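Local coordinates for protein acylneuraminate lyase (Mycoplasma synoviae, PDB 4N4P) that is an acylneuraminate lyase, a TIM-barrel protein of the dihydrodipicolinate synthetase family, with four protein chains in its assembly, at residues A[89-94]-A[126-131]; A[64-69]-A[79-84]; A[260-265]-A[278-283]. All blocks are in the same frame, centred on the assembly; numbering follows the deposited sequence.

Contact 1 (A[89-94]-A[126-131]); sequences EETKEL and EEISKA
Thr91 and Ile128 meet between two neighbouring outer helices of a TIM barrel, helix 88-100 and helix 118-131. The two short axes run in broadly the same direction, with a signed crossing angle of -36° and a closest approach of 8.6 Å, so small side chains can fill the gap. On the barrel side, the Thr91 methyl does the touching. Thr91 CG2, anti to the backbone N, packs against Ile128 CD1 at 3.7 Å, with CG1 of the same isoleucine equally near; the two side chains cross obliquely. The hydroxyl is turned off this apolar patch and is bonded to Asn87 O, four residues earlier and just ahead of the helix, with a weak second bond to Ile83 O. Ile128 also rests on Ile83, so the pair continues into the packing beneath the helices.

At the other side of the interface Ala131 supplies a single methyl. Its CB points at helix 88-100 and sits 3.7 Å from Lys92 CB, which explains how the CA atoms of Lys92 and Ala131 can come within 5.3 Å. Lys92 CG still touches helix 118-131, 4.1 Å from Glu127 O, before the chain bends at chi3 (67°) and returns the ammonium to its own helix. Glu127 sends OE1 to Lys273 of the second subunit, a salt bridge at the subunit boundary; the like-charged Glu89 OE2 and Glu127 OE2 are 4.6 Å apart, and the lysines probably offset their repulsion. In the intrahelical salt bridge, Lys92 NZ reaches Glu89 OE1 at 3.1 Å on the syn side, 19° out of the carboxylate plane.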
# COMPACT_ATOMS: atom_id res chain seq x y z
N GLU A 89 -20.57 -17.44 -19.72
CA GLU A 89 -21.06 -18.28 -20.83
C GLU A 89 -20.27 -18.04 -22.11
O GLU A 89 -19.99 -18.97 -22.87
CB GLU A 89 -22.58 -18.10 -21.04
CG GLU A 89 -23.45 -18.28 -19.76
CD GLU A 89 -23.33 -19.65 -19.05
OE1 GLU A 89 -23.07 -20.70 -19.71
OE2 GLU A 89 -23.51 -19.66 -17.80
N GLU A 90 -19.91 -16.79 -22.36
CA GLU A 90 -19.03 -16.47 -23.48
C GLU A 90 -17.65 -17.13 -23.33
O GLU A 90 -17.13 -17.68 -24.29
CB GLU A 90 -18.89 -14.96 -23.66
CG GLU A 90 -20.16 -14.34 -24.23
CD GLU A 90 -20.01 -12.87 -24.51
OE1 GLU A 90 -18.94 -12.29 -24.17
OE2 GLU A 90 -20.97 -12.30 -25.10
N THR A 91 -17.07 -17.07 -22.13
CA THR A 91 -15.78 -17.70 -21.85
C THR A 91 -15.77 -19.21 -22.17
O THR A 91 -14.86 -19.72 -22.83
CB THR A 91 -15.38 -17.43 -20.39
OG1 THR A 91 -15.27 -16.01 -20.20
CG2 THR A 91 -14.03 -18.10 -20.04
N LYS A 92 -16.84 -19.90 -21.76
CA LYS A 92 -17.01 -21.32 -22.09
C LYS A 92 -17.07 -21.59 -23.60
O LYS A 92 -16.45 -22.54 -24.09
CB LYS A 92 -18.26 -21.88 -21.39
CG LYS A 92 -18.20 -21.84 -19.87
CD LYS A 92 -19.59 -22.02 -19.27
CE LYS A 92 -20.14 -23.41 -19.54
NZ LYS A 92 -21.63 -23.43 -19.40
N GLU A 93 -17.78 -20.75 -24.35
CA GLU A 93 -17.81 -20.86 -25.81
C GLU A 93 -16.42 -20.63 -26.42
O GLU A 93 -16.02 -21.31 -27.38
CB GLU A 93 -18.82 -19.88 -26.42
CG GLU A 93 -20.28 -20.20 -26.11
CD GLU A 93 -20.69 -21.57 -26.66
OE1 GLU A 93 -20.45 -21.82 -27.86
OE2 GLU A 93 -21.24 -22.40 -25.89
N LEU A 94 -15.69 -19.65 -25.87
CA LEU A 94 -14.32 -19.41 -26.33
C LEU A 94 -13.40 -20.61 -26.02
O LEU A 94 -12.57 -20.96 -26.85
CB LEU A 94 -13.77 -18.12 -25.71
CG LEU A 94 -14.46 -16.83 -26.15
CD1 LEU A 94 -13.71 -15.61 -25.55
CD2 LEU A 94 -14.51 -16.69 -27.67
N GLU A 126 -13.52 -23.56 -12.20
CA GLU A 126 -14.27 -24.82 -12.31
C GLU A 126 -15.25 -24.80 -13.49
O GLU A 126 -15.28 -25.71 -14.30
CB GLU A 126 -15.05 -25.09 -11.03
CG GLU A 126 -14.25 -25.60 -9.88
CD GLU A 126 -15.15 -26.09 -8.78
OE1 GLU A 126 -15.57 -25.28 -7.94
OE2 GLU A 126 -15.42 -27.31 -8.76
N GLU A 127 -16.07 -23.76 -13.58
CA GLU A 127 -17.02 -23.66 -14.68
C GLU A 127 -16.31 -23.66 -16.06
O GLU A 127 -16.76 -24.32 -16.98
CB GLU A 127 -17.88 -22.41 -14.53
CG GLU A 127 -18.87 -22.48 -13.40
CD GLU A 127 -20.05 -21.56 -13.65
OE1 GLU A 127 -20.35 -20.73 -12.77
OE2 GLU A 127 -20.67 -21.65 -14.74
N ILE A 128 -15.21 -22.91 -16.20
CA ILE A 128 -14.51 -22.89 -17.49
C ILE A 128 -13.97 -24.29 -17.84
O ILE A 128 -14.04 -24.72 -18.98
CB ILE A 128 -13.36 -21.84 -17.54
CG1 ILE A 128 -13.87 -20.45 -17.17
CG2 ILE A 128 -12.70 -21.83 -18.96
CD1 ILE A 128 -12.74 -19.43 -16.84
N SER A 129 -13.48 -25.00 -16.83
CA SER A 129 -12.89 -26.34 -17.04
C SER A 129 -13.87 -27.36 -17.61
O SER A 129 -13.48 -28.24 -18.36
CB SER A 129 -12.34 -26.87 -15.72
OG SER A 129 -13.39 -27.29 -14.86
N LYS A 130 -15.14 -27.25 -17.25
CA LYS A 130 -16.15 -28.19 -17.75
C LYS A 130 -16.43 -28.02 -19.24
O LYS A 130 -16.96 -28.93 -19.88
CB LYS A 130 -17.44 -28.05 -16.96
CG LYS A 130 -17.59 -29.01 -15.81
CD LYS A 130 -16.95 -28.53 -14.55
CE LYS A 130 -17.70 -29.06 -13.32
NZ LYS A 130 -17.00 -28.61 -12.08
N ALA A 131 -16.09 -26.86 -19.80
CA ALA A 131 -16.47 -26.51 -21.17
C ALA A 131 -15.76 -27.32 -22.26
O ALA A 131 -16.34 -27.60 -23.31
CB ALA A 131 -16.28 -25.01 -21.42

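Contact 2 (A[64-69]-A[79-84]); sequences EVMKLV and LIAQIG
Met66 and Val69 of helix 59-73 lie over the strand segment at Ala81 and Leu79, the paired CA atoms being 7.4 Å apart for Met66 and Ala81 and 8.6 Å for Val69 and Leu79, and no hydrogen bond joins the two backbones. Three residues along the helix and two along the strand thus bring matching side chains together. Alternation in the strand gives Leu79 and Ala81 CB atoms directed at the helix.

Val69 and Leu79 slide past each other in opposite directions. With chi1 at 167°, Val69 CG1 lies anti to its own N and meets both branches of the leucine: CD2 of Leu79 is 3.9 Å from Val69 CG1, and CD1 only slightly farther. Tyr103 touches both residues and also bonds through its OH to Met66 O.

Met66 reaches the other end of the strand by length rather than by direction. Its chain is extended through chi2 and bends at chi3 (70°), which brings the terminal methyl up against two apolar partners on the strand side: CE of Met66 is 4.2 Å from Ala81 CB, and Met66 CE is the same 4.2 Å from Ile83 CG2. The methionine and isoleucine side chains cross at about a right angle. Ile83 lies just past the end of the strand; here Gln82 OE1 takes the Gly84 N-H at 2.9 Å, the donor standing above the amide plane. The same oxygen accepts Ile109 N, so two N-H groups grip it inside a buried setting.

All five touching residues are buried, and the interface is wholly apolar. This is the helix-on-sheet packing of a beta-alpha-beta unit, in which helix 59-73 links strands 44-47 and 78-82 of the parallel TIM barrel.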
# COMPACT_ATOMS: atom_id res chain seq x y z
N GLU A 64 -13.28 -14.18 -33.97
CA GLU A 64 -12.65 -13.92 -35.25
C GLU A 64 -11.13 -13.89 -35.09
O GLU A 64 -10.42 -14.47 -35.89
CB GLU A 64 -13.17 -12.60 -35.89
CG GLU A 64 -12.70 -12.33 -37.30
CD GLU A 64 -13.11 -13.37 -38.36
OE1 GLU A 64 -14.08 -14.14 -38.17
OE2 GLU A 64 -12.41 -13.42 -39.39
N VAL A 65 -10.64 -13.22 -34.05
CA VAL A 65 -9.18 -13.18 -33.83
C VAL A 65 -8.62 -14.59 -33.63
O VAL A 65 -7.57 -14.93 -34.20
CB VAL A 65 -8.77 -12.26 -32.64
CG1 VAL A 65 -7.26 -12.35 -32.36
CG2 VAL A 65 -9.14 -10.81 -33.00
N MET A 66 -9.33 -15.39 -32.86
CA MET A 66 -8.89 -16.76 -32.59
C MET A 66 -8.80 -17.57 -33.88
O MET A 66 -7.85 -18.35 -34.09
CB MET A 66 -9.82 -17.43 -31.60
CG MET A 66 -9.72 -16.86 -30.19
SD MET A 66 -10.98 -17.43 -29.05
CE MET A 66 -10.49 -19.14 -28.80
N LYS A 67 -9.81 -17.41 -34.74
CA LYS A 67 -9.82 -18.11 -36.04
C LYS A 67 -8.69 -17.65 -36.93
O LYS A 67 -7.98 -18.48 -37.51
CB LYS A 67 -11.17 -17.91 -36.76
CG LYS A 67 -12.28 -18.56 -36.04
CD LYS A 67 -13.63 -17.95 -36.39
CE LYS A 67 -14.74 -18.76 -35.77
NZ LYS A 67 -14.65 -20.19 -36.22
N LEU A 68 -8.51 -16.34 -37.03
CA LEU A 68 -7.53 -15.77 -37.94
C LEU A 68 -6.12 -16.14 -37.52
O LEU A 68 -5.27 -16.39 -38.38
CB LEU A 68 -7.67 -14.25 -38.00
CG LEU A 68 -8.93 -13.64 -38.62
CD1 LEU A 68 -8.97 -12.14 -38.30
CD2 LEU A 68 -9.03 -13.90 -40.13
N VAL A 69 -5.88 -16.19 -36.21
CA VAL A 69 -4.56 -16.55 -35.72
C VAL A 69 -4.23 -18.01 -36.02
O VAL A 69 -3.13 -18.34 -36.51
CB VAL A 69 -4.40 -16.26 -34.20
CG1 VAL A 69 -3.16 -16.94 -33.64
CG2 VAL A 69 -4.33 -14.74 -33.96
N LEU A 79 0.28 -22.10 -29.64
CA LEU A 79 -0.71 -21.03 -29.45
C LEU A 79 -1.40 -21.14 -28.12
O LEU A 79 -1.83 -22.21 -27.73
CB LEU A 79 -1.77 -21.06 -30.57
CG LEU A 79 -1.31 -20.79 -32.01
CD1 LEU A 79 -2.47 -20.89 -32.98
CD2 LEU A 79 -0.61 -19.42 -32.15
N ILE A 80 -1.52 -20.01 -27.43
CA ILE A 80 -2.28 -19.92 -26.20
C ILE A 80 -3.25 -18.77 -26.34
O ILE A 80 -2.88 -17.70 -26.79
CB ILE A 80 -1.37 -19.66 -24.97
CG1 ILE A 80 -0.24 -20.71 -24.89
CG2 ILE A 80 -2.19 -19.67 -23.70
CD1 ILE A 80 0.75 -20.46 -23.77
N ALA A 81 -4.52 -19.01 -25.99
CA ALA A 81 -5.54 -17.96 -26.05
C ALA A 81 -6.03 -17.60 -24.66
O ALA A 81 -6.50 -18.46 -23.92
CB ALA A 81 -6.76 -18.45 -26.89
N GLN A 82 -5.96 -16.32 -24.32
CA GLN A 82 -6.57 -15.82 -23.08
C GLN A 82 -8.04 -15.60 -23.40
O GLN A 82 -8.35 -14.89 -24.36
CB GLN A 82 -5.92 -14.49 -22.68
CG GLN A 82 -6.19 -14.06 -21.23
CD GLN A 82 -7.63 -13.71 -20.98
OE1 GLN A 82 -8.22 -14.18 -20.01
NE2 GLN A 82 -8.22 -12.87 -21.84
N ILE A 83 -8.95 -16.23 -22.65
CA ILE A 83 -10.35 -16.29 -23.07
C ILE A 83 -11.29 -15.84 -21.96
O ILE A 83 -12.51 -15.90 -22.10
CB ILE A 83 -10.73 -17.73 -23.52
CG1 ILE A 83 -10.50 -18.71 -22.38
CG2 ILE A 83 -9.93 -18.12 -24.79
CD1 ILE A 83 -11.48 -19.88 -22.41
N GLY A 84 -10.70 -15.37 -20.86
CA GLY A 84 -11.46 -14.97 -19.70
C GLY A 84 -12.09 -13.59 -19.79
O GLY A 84 -11.62 -12.73 -20.51

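Contact 3 (A[260-265]-A[278-283]); sequences IMRLHG and YEDEEI
The guanidinium of Arg262 meets helix 280-294 at its edge: Ile283 CG2 lies close to its plane, 3.7 Å from Arg262 NH2. The guanidinium and the Asp280 carboxylate have their planes 42° apart. Asp280 OD1 is 4.1 Å from Arg262 NH2, too far for a salt bridge and well out of the guanidinium plane, so no N-H points at it and the attraction is one of charge alone. The flat group also has a cation-pi partner in Tyr270, whose OH makes a weak hydrogen bond to Asp280 OD1, while NH1 of Arg262 bonds weakly to Gly269 O. The firmer partner of the aspartate is Lys20, which forms a salt bridge with OD2.

The arginine side chain, bent at chi3 (-55°), crosses those of Asp280 and Ile283 at about a right angle. In Ile283 the touching branch, CG2, stands between the backbone N and carbonyl carbon.

Arg262 stands in the last turn of its helix. His264 leaves helical geometry, and its ND1 donates to Ile260 O at 2.8 Å, with an N-H...O angle of 170° and the oxygen in the ring plane. Gly265, of positive phi, is the C' residue of a Schellman motif.

The contact thus joins the C-terminal end of helix 253-263 to the first turn of helix 280-294. Ile283 rests on Ser256 and Ala259 of the former, Ile260 on Ala287 and Ile290 of the latter and on Val214 of helix 212-227.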
# COMPACT_ATOMS: atom_id res chain seq x y z
N ILE A 260 5.94 0.28 -34.04
CA ILE A 260 7.18 -0.42 -34.41
C ILE A 260 6.89 -1.44 -35.51
O ILE A 260 7.60 -1.51 -36.50
CB ILE A 260 7.89 -1.03 -33.19
CG1 ILE A 260 8.40 0.11 -32.30
CG2 ILE A 260 9.05 -1.97 -33.64
CD1 ILE A 260 8.79 -0.33 -30.85
N MET A 261 5.82 -2.20 -35.33
CA MET A 261 5.42 -3.14 -36.37
C MET A 261 5.13 -2.42 -37.69
O MET A 261 5.65 -2.85 -38.72
CB MET A 261 4.24 -3.99 -35.93
CG MET A 261 4.63 -4.96 -34.84
SD MET A 261 3.27 -6.07 -34.52
CE MET A 261 3.81 -6.93 -33.04
N ARG A 262 4.35 -1.34 -37.64
CA ARG A 262 4.06 -0.56 -38.86
C ARG A 262 5.32 -0.08 -39.55
O ARG A 262 5.43 -0.13 -40.78
CB ARG A 262 3.16 0.64 -38.56
CG ARG A 262 1.75 0.25 -38.14
CD ARG A 262 0.80 1.44 -38.29
NE ARG A 262 1.27 2.62 -37.57
CZ ARG A 262 1.05 2.85 -36.27
NH1 ARG A 262 0.41 1.95 -35.50
NH2 ARG A 262 1.51 3.97 -35.72
N LEU A 263 6.28 0.41 -38.76
CA LEU A 263 7.60 0.83 -39.25
C LEU A 263 8.32 -0.31 -39.98
O LEU A 263 9.11 -0.05 -40.88
CB LEU A 263 8.47 1.34 -38.09
CG LEU A 263 9.89 1.82 -38.40
CD1 LEU A 263 9.84 3.06 -39.30
CD2 LEU A 263 10.66 2.10 -37.07
N HIS A 264 8.05 -1.55 -39.58
CA HIS A 264 8.66 -2.72 -40.23
C HIS A 264 7.77 -3.29 -41.35
O HIS A 264 7.97 -4.44 -41.78
CB HIS A 264 8.97 -3.79 -39.19
CG HIS A 264 10.13 -3.44 -38.32
ND1 HIS A 264 10.03 -2.55 -37.28
CD2 HIS A 264 11.42 -3.83 -38.37
CE1 HIS A 264 11.22 -2.41 -36.71
NE2 HIS A 264 12.07 -3.19 -37.35
N GLY A 265 6.81 -2.47 -41.80
CA GLY A 265 5.89 -2.78 -42.92
C GLY A 265 4.76 -3.74 -42.59
O GLY A 265 4.12 -4.33 -43.49
N TYR A 278 -1.76 8.82 -30.58
CA TYR A 278 -0.69 9.80 -30.75
C TYR A 278 -0.74 10.42 -32.14
O TYR A 278 -1.36 9.87 -33.04
CB TYR A 278 0.69 9.14 -30.53
CG TYR A 278 0.96 8.78 -29.10
CD1 TYR A 278 1.56 9.70 -28.23
CD2 TYR A 278 0.60 7.51 -28.59
CE1 TYR A 278 1.80 9.39 -26.90
CE2 TYR A 278 0.84 7.19 -27.27
CZ TYR A 278 1.44 8.11 -26.43
OH TYR A 278 1.64 7.77 -25.11
N GLU A 279 -0.09 11.56 -32.34
CA GLU A 279 0.06 12.03 -33.72
C GLU A 279 0.97 11.04 -34.46
O GLU A 279 1.89 10.47 -33.85
CB GLU A 279 0.55 13.49 -33.80
CG GLU A 279 -0.31 14.48 -33.00
CD GLU A 279 -1.79 14.51 -33.44
OE1 GLU A 279 -2.07 14.74 -34.64
OE2 GLU A 279 -2.68 14.30 -32.58
N ASP A 280 0.69 10.80 -35.74
CA ASP A 280 1.42 9.76 -36.47
C ASP A 280 2.94 10.01 -36.49
O ASP A 280 3.72 9.08 -36.36
CB ASP A 280 0.87 9.54 -37.89
CG ASP A 280 -0.10 8.34 -37.97
OD1 ASP A 280 -0.12 7.49 -37.04
OD2 ASP A 280 -0.85 8.26 -38.98
N GLU A 281 3.34 11.27 -36.62
CA GLU A 281 4.77 11.56 -36.67
C GLU A 281 5.44 11.35 -35.31
O GLU A 281 6.54 10.80 -35.26
CB GLU A 281 5.07 12.97 -37.20
CG GLU A 281 4.94 13.10 -38.73
CD GLU A 281 5.66 11.99 -39.50
OE1 GLU A 281 4.96 11.18 -40.17
OE2 GLU A 281 6.91 11.91 -39.43
N GLU A 282 4.77 11.76 -34.23
CA GLU A 282 5.28 11.57 -32.88
C GLU A 282 5.53 10.07 -32.57
O GLU A 282 6.61 9.69 -32.07
CB GLU A 282 4.31 12.17 -31.84
CG GLU A 282 4.84 12.08 -30.40
CD GLU A 282 3.81 12.42 -29.31
OE1 GLU A 282 2.73 12.98 -29.62
OE2 GLU A 282 4.07 12.10 -28.13
N ILE A 283 4.56 9.23 -32.87
CA ILE A 283 4.69 7.82 -32.50
C ILE A 283 5.65 7.13 -33.47
O ILE A 283 6.31 6.16 -33.11
CB ILE A 283 3.29 7.11 -32.40
CG1 ILE A 283 3.38 5.80 -31.60
CG2 ILE A 283 2.66 6.92 -33.81
CD1 ILE A 283 3.87 5.98 -30.14

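How the contacts relate
Contact 2 is the innermost of the three, with its centre about 11 Å from the centre of the chain, and its touching atoms are all apolar. Contact 1 lies farther out: it shares a buried apolar side with contact 2 but carries charged groups at a boundary with a second subunit. The two adjoin, since strand 78-82 leads into helix 88-100, and Leu94 O comes within 3.4 Å of Met66 CE. Contact 3 is separate, its centre about 38 Å from that of contact 1 and on the opposite side of the chain's centre. It joins helices late in the chain, is partly buried, and relies on an arginine edge and an oppositely charged pair too far apart for a salt bridge.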